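Local coordinates for protein putative cellulase CEL6 (Mycobacterium tuberculosis, PDB 1UP3) that probably hydrolyses beta-1,4-glucosidic bonds inside cellulose chains, as an endoglucanase of glycoside hydrolase family 6, at residues G84-G89 against A229-C234; W233-G238 against R272-A277. One frame throughout, in Å; residues are numbered along the deposited sequence.

Interaction 1 (G84-G89 against A229-C234); sequences GSYASG and APLNWC. With BGC (beta-D-glucopyranose), chain B; BGC (beta-D-glucopyranose), chain C; SO4 (sulfate ion), chain D.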
# COMPACT_ATOMS: atom_id res chain seq x y z
N GLY A 84 -3.61 -9.07 15.10
CA GLY A 84 -4.84 -9.76 15.44
C GLY A 84 -6.08 -8.90 15.52
O GLY A 84 -7.12 -9.32 16.05
N SER A 85 -5.99 -7.69 14.96
CA SER A 85 -7.10 -6.72 14.99
C SER A 85 -7.99 -6.90 13.74
O SER A 85 -8.10 -8.00 13.19
CB SER A 85 -6.54 -5.31 15.16
OG SER A 85 -7.57 -4.33 15.30
N TYR A 86 -8.65 -5.83 13.29
CA TYR A 86 -9.69 -5.92 12.26
C TYR A 86 -9.21 -6.53 10.95
O TYR A 86 -9.95 -7.24 10.27
CB TYR A 86 -10.29 -4.55 11.97
CG TYR A 86 -10.88 -3.88 13.19
CD1 TYR A 86 -11.90 -4.49 13.90
CD2 TYR A 86 -10.37 -2.69 13.66
CE1 TYR A 86 -12.41 -3.91 15.00
CE2 TYR A 86 -10.89 -2.10 14.79
CZ TYR A 86 -11.92 -2.71 15.46
OH TYR A 86 -12.45 -2.14 16.59
N ALA A 87 -7.93 -6.34 10.65
CA ALA A 87 -7.35 -6.90 9.44
C ALA A 87 -6.43 -8.10 9.71
O ALA A 87 -5.48 -8.35 8.97
CB ALA A 87 -6.59 -5.79 8.65
N SER A 88 -6.74 -8.85 10.77
CA SER A 88 -6.01 -10.07 11.13
C SER A 88 -5.89 -11.01 9.94
O SER A 88 -6.76 -11.04 9.05
CB SER A 88 -6.71 -10.76 12.30
OG SER A 88 -7.94 -11.32 11.86
N GLY A 89 -4.77 -11.73 9.89
CA GLY A 89 -4.49 -12.60 8.76
C GLY A 89 -2.99 -12.85 8.63
O GLY A 89 -2.29 -12.93 9.63
N ALA A 229 -8.90 10.89 17.61
CA ALA A 229 -9.70 10.05 18.49
C ALA A 229 -9.31 8.61 18.18
O ALA A 229 -8.89 8.32 17.06
CB ALA A 229 -11.17 10.25 18.25
N PRO A 230 -9.38 7.70 19.16
CA PRO A 230 -9.20 6.29 18.84
C PRO A 230 -10.13 5.85 17.66
O PRO A 230 -11.31 6.23 17.55
CB PRO A 230 -9.55 5.57 20.16
CG PRO A 230 -9.34 6.57 21.24
CD PRO A 230 -9.59 7.93 20.61
N LEU A 231 -9.53 5.08 16.76
CA LEU A 231 -10.21 4.51 15.62
C LEU A 231 -10.56 5.59 14.60
O LEU A 231 -11.38 5.39 13.73
CB LEU A 231 -11.43 3.68 16.05
CG LEU A 231 -11.22 2.17 16.07
CD1 LEU A 231 -10.04 1.70 16.87
CD2 LEU A 231 -12.52 1.47 16.52
N ASN A 232 -9.90 6.74 14.66
CA ASN A 232 -10.15 7.77 13.63
C ASN A 232 -9.69 7.38 12.22
O ASN A 232 -10.08 8.03 11.24
CB ASN A 232 -9.63 9.16 14.06
CG ASN A 232 -8.14 9.29 14.02
OD1 ASN A 232 -7.40 8.31 14.17
ND2 ASN A 232 -7.67 10.52 13.79
N TRP A 233 -8.94 6.28 12.12
CA TRP A 233 -8.46 5.70 10.86
C TRP A 233 -9.39 4.59 10.37
O TRP A 233 -9.17 4.04 9.30
CB TRP A 233 -7.03 5.15 11.04
CG TRP A 233 -6.94 4.31 12.29
CD1 TRP A 233 -6.55 4.74 13.53
CD2 TRP A 233 -7.38 2.96 12.47
NE1 TRP A 233 -6.65 3.73 14.45
CE2 TRP A 233 -7.16 2.62 13.83
CE3 TRP A 233 -7.88 1.97 11.61
CZ2 TRP A 233 -7.44 1.35 14.35
CZ3 TRP A 233 -8.17 0.72 12.13
CH2 TRP A 233 -7.96 0.43 13.50
N CYS A 234 -10.43 4.25 11.16
CA CYS A 234 -11.27 3.08 10.88
C CYS A 234 -12.62 3.54 10.31
O CYS A 234 -13.50 3.97 11.04
CB CYS A 234 -11.41 2.27 12.17
SG CYS A 234 -11.67 0.51 11.95
C2 BGC B . -1.81 5.11 14.41
C3 BGC B . -2.77 4.24 13.64
C4 BGC B . -2.58 2.75 13.95
C5 BGC B . -2.51 2.49 15.48
C6 BGC B . -2.10 1.04 15.76
C1 BGC B . -1.86 4.72 15.88
O2 BGC B . -2.17 6.48 14.22
O3 BGC B . -2.64 4.52 12.25
O4 BGC B . -3.67 2.03 13.48
O5 BGC B . -1.53 3.34 15.98
O6 BGC B . -2.18 0.85 17.17
C2 BGC C . -4.44 0.19 12.12
C3 BGC C . -4.24 -0.51 10.78
C4 BGC C . -4.31 0.50 9.63
C5 BGC C . -3.35 1.67 9.94
C6 BGC C . -3.48 2.80 8.91
C1 BGC C . -3.44 1.35 12.26
O2 BGC C . -4.35 -0.74 13.22
O3 BGC C . -5.18 -1.56 10.59
O4 BGC C . -3.96 -0.09 8.37
O5 BGC C . -3.62 2.26 11.20
O6 BGC C . -2.54 3.82 9.17
S SO4 D . -6.03 4.37 18.08
O1 SO4 D . -5.42 3.29 18.85
O2 SO4 D . -7.37 3.95 17.67
O3 SO4 D . -5.23 4.60 16.90
O4 SO4 D . -6.07 5.64 18.84
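The ring of Tyr86 meets the indole of Trp233 edge to edge: CH2 of Trp233 lies in the plane of the tyrosine ring, 3.9 Å from Tyr86 CD2, and the two side chains cross at about a right angle. One face of the indole carries two glucose units, with O4 of the chain B glucose 3.5 Å above the plane and C2 of the chain C glucose 3.6 Å above it, both nearer the ring's border than its middle. The opposite face rests on Leu231 CA and Cys234 CB. At the pyrrole edge a sulfate, probably from the crystallisation liquor, accepts a hydrogen bond at O3 from Trp233 NE1 (3.0 Å), while its O2 is bound by Leu231 N. A protein aromatic laid against the sugar rings is the classic carbohydrate platform of glycoside hydrolases, and Trp233 lines the glycan site of this family 6 catalytic domain together with Asp82, Asp120, His161 and Asn191. The indole reaches the sugars with CG set between its own backbone N and carbonyl carbon (chi1 48°), in the second of two overlapping beta turns, type II from Ala229 to Asn232 and type I from Leu231 to Cys234. Cys234 SG makes an oblique sulfur-aromatic contact 4.5 Å from the centroid of the Tyr86 ring, 41° off its normal. Farther along the tyrosine, the hydroxyl OH touches the CD2 methyl of Leu231 at 3.6 Å. No hydrogen bond joins 84-89 to 229-234; a type I turn from Ser85 to Ser88 carries Tyr86, whose side chain also touches Thr269.

Interaction 2 (W233-G238 against R272-A277); sequences WCNPSG and RGEPQA. With BGC (beta-D-glucopyranose), chain B; BGC (beta-D-glucopyranose), chain C; SO4 (sulfate ion), chain D; SO4 (sulfate ion), chain E.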
# COMPACT_ATOMS: atom_id res chain seq x y z
N TRP A 233 -8.94 6.28 12.12
CA TRP A 233 -8.46 5.70 10.86
C TRP A 233 -9.39 4.59 10.37
O TRP A 233 -9.17 4.04 9.30
CB TRP A 233 -7.03 5.15 11.04
CG TRP A 233 -6.94 4.31 12.29
CD1 TRP A 233 -6.55 4.74 13.53
CD2 TRP A 233 -7.38 2.96 12.47
NE1 TRP A 233 -6.65 3.73 14.45
CE2 TRP A 233 -7.16 2.62 13.83
CE3 TRP A 233 -7.88 1.97 11.61
CZ2 TRP A 233 -7.44 1.35 14.35
CZ3 TRP A 233 -8.17 0.72 12.13
CH2 TRP A 233 -7.96 0.43 13.50
N CYS A 234 -10.43 4.25 11.16
CA CYS A 234 -11.27 3.08 10.88
C CYS A 234 -12.62 3.54 10.31
O CYS A 234 -13.50 3.97 11.04
CB CYS A 234 -11.41 2.27 12.17
SG CYS A 234 -11.67 0.51 11.95
N ASN A 235 -12.73 3.49 8.99
CA ASN A 235 -13.91 4.01 8.26
C ASN A 235 -14.43 5.37 8.75
O ASN A 235 -15.63 5.51 9.00
CB ASN A 235 -15.06 3.00 8.32
CG ASN A 235 -14.75 1.67 7.63
OD1 ASN A 235 -14.02 1.65 6.63
ND2 ASN A 235 -15.31 0.56 8.14
N PRO A 236 -13.59 6.39 8.88
CA PRO A 236 -14.09 7.72 9.27
C PRO A 236 -15.00 8.34 8.22
O PRO A 236 -14.83 8.15 7.03
CB PRO A 236 -12.84 8.55 9.42
CG PRO A 236 -11.85 7.87 8.47
CD PRO A 236 -12.15 6.41 8.57
N SER A 237 -15.96 9.12 8.69
CA SER A 237 -16.74 9.92 7.78
C SER A 237 -16.04 11.25 7.48
O SER A 237 -15.05 11.63 8.12
CB SER A 237 -18.14 10.14 8.35
OG SER A 237 -18.04 10.91 9.53
N GLY A 238 -16.55 11.94 6.47
CA GLY A 238 -16.09 13.27 6.09
C GLY A 238 -14.73 13.36 5.39
O GLY A 238 -14.16 14.45 5.26
N ARG A 272 -18.43 -1.14 15.21
CA ARG A 272 -19.73 -0.64 14.77
C ARG A 272 -20.45 -1.65 13.86
O ARG A 272 -21.46 -1.32 13.24
CB ARG A 272 -19.53 0.68 14.02
CG ARG A 272 -19.22 1.83 14.94
CD ARG A 272 -19.23 3.18 14.25
NE ARG A 272 -18.34 3.19 13.08
CZ ARG A 272 -17.06 3.58 13.10
NH1 ARG A 272 -16.47 4.02 14.20
NH2 ARG A 272 -16.35 3.53 11.98
N GLY A 273 -19.90 -2.86 13.73
CA GLY A 273 -20.54 -3.85 12.90
C GLY A 273 -20.46 -3.50 11.41
O GLY A 273 -21.27 -3.95 10.61
N GLU A 274 -19.42 -2.74 11.04
CA GLU A 274 -19.20 -2.39 9.62
C GLU A 274 -18.62 -3.57 8.85
O GLU A 274 -18.29 -4.61 9.44
CB GLU A 274 -18.34 -1.12 9.52
CG GLU A 274 -19.19 0.08 9.94
CD GLU A 274 -18.46 1.35 10.24
OE1 GLU A 274 -17.21 1.35 10.35
OE2 GLU A 274 -19.17 2.38 10.39
N PRO A 275 -18.54 -3.50 7.52
CA PRO A 275 -18.09 -4.68 6.76
C PRO A 275 -16.65 -5.11 7.03
O PRO A 275 -15.81 -4.29 7.43
CB PRO A 275 -18.34 -4.27 5.31
CG PRO A 275 -19.39 -3.23 5.38
CD PRO A 275 -19.01 -2.43 6.61
N GLN A 276 -16.40 -6.41 6.91
CA GLN A 276 -15.05 -6.97 7.19
C GLN A 276 -14.00 -6.17 6.40
O GLN A 276 -14.26 -5.71 5.28
CB GLN A 276 -15.03 -8.44 6.76
CG GLN A 276 -13.80 -9.23 7.07
CD GLN A 276 -13.69 -10.51 6.21
OE1 GLN A 276 -14.24 -10.59 5.10
NE2 GLN A 276 -12.93 -11.49 6.70
N ALA A 277 -12.79 -6.07 6.96
CA ALA A 277 -11.69 -5.37 6.31
C ALA A 277 -11.48 -5.89 4.91
O ALA A 277 -11.46 -7.14 4.66
CB ALA A 277 -10.41 -5.46 7.14
C2 BGC B . -1.81 5.11 14.41
C3 BGC B . -2.77 4.24 13.64
C4 BGC B . -2.58 2.75 13.95
C5 BGC B . -2.51 2.49 15.48
C6 BGC B . -2.10 1.04 15.76
C1 BGC B . -1.86 4.72 15.88
O2 BGC B . -2.17 6.48 14.22
O3 BGC B . -2.64 4.52 12.25
O4 BGC B . -3.67 2.03 13.48
O5 BGC B . -1.53 3.34 15.98
O6 BGC B . -2.18 0.85 17.17
C2 BGC C . -4.44 0.19 12.12
C3 BGC C . -4.24 -0.51 10.78
C4 BGC C . -4.31 0.50 9.63
C5 BGC C . -3.35 1.67 9.94
C6 BGC C . -3.48 2.80 8.91
C1 BGC C . -3.44 1.35 12.26
O2 BGC C . -4.35 -0.74 13.22
O3 BGC C . -5.18 -1.56 10.59
O4 BGC C . -3.96 -0.09 8.37
O5 BGC C . -3.62 2.26 11.20
O6 BGC C . -2.54 3.82 9.17
S SO4 D . -6.03 4.37 18.08
O1 SO4 D . -5.42 3.29 18.85
O2 SO4 D . -7.37 3.95 17.67
O3 SO4 D . -5.23 4.60 16.90
O4 SO4 D . -6.07 5.64 18.84
S SO4 E . -17.12 -5.10 16.02
O1 SO4 E . -17.10 -6.54 15.91
O2 SO4 E . -18.13 -4.53 15.15
O3 SO4 E . -15.79 -4.52 15.78
O4 SO4 E . -17.34 -4.66 17.42
O HOH W 1 -14.00 6.00 13.00
O HOH W 2 -18.08 4.80 9.68
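Two direct hydrogen bonds join the loops, and both involve the charged pair of Arg272 and Glu274. Arg272 NH2 donates to the backbone O of Cys234 (3.0 Å), an acceptor lying in the guanidinium plane, although the nitrogen sits 31° out of the carbonyl plane. Asn235 ND2 gives the second bond, to Glu274 OE1 (3.0 Å, N-H...O 161°); the acceptor lies in the amide plane, but ND2 comes to it from above the carboxylate, and amide and carboxylate are turned 57° apart. The salt bridge belongs to the 272-277 loop itself. Arg272, its chain bent at chi3, grips Glu274 side-on, NE to OE2 at 2.9 Å and NH2 to OE1 at 2.9 Å. OE1 is thus held by Arg272 NH2 and Asn235 ND2 from opposite faces of the carboxylate, which should restrain its rotation. These loops follow strands 213-217 and 254-258, the last two of the parallel sheet of this family 6 domain, and the disulfide of Cys234 with Cys270 clamps them together covalently beside the polar cluster. Asn235 is anchored further through OD1 to the backbone N of Asp267 and through ND2 to Ser266 OG. Two waters extend the network. Water 2 donates to Asn235 O (2.6 Å) and to Glu274 OE2 (2.7 Å), bridging backbone and carboxylate, whereas water 1 donates to Cys234 O and only weakly accepts from Arg272 NH1. Tyr284 of helix 282-291 touches the side chains of Asn235, Glu274 and Pro275.

In the fold
Interactions 1 and 2 lie with their centres 9 Å apart on the same side of the chain's centre and share Trp233 and Cys234. Along the sequence, 84-89 comes first, in the loop between strand 72-75 and helix 94-108; residues 229-238 belong to the loop that follows strand 213-217. The segment 272-277 comes last, in the loop leading from strand 254-258 to helix 282-291. Loops from early and late strands of the seven-stranded parallel sheet are thereby gathered around one junction. They also touch directly, Tyr86 O packing against Ala277 CB at 3.6 Å. Interaction 1 borders the glucose units, whereas interaction 2 continues from the glycan-lining loop toward helix 282-291, so the sugar platform is continuous with a polar, disulfide-linked network behind it.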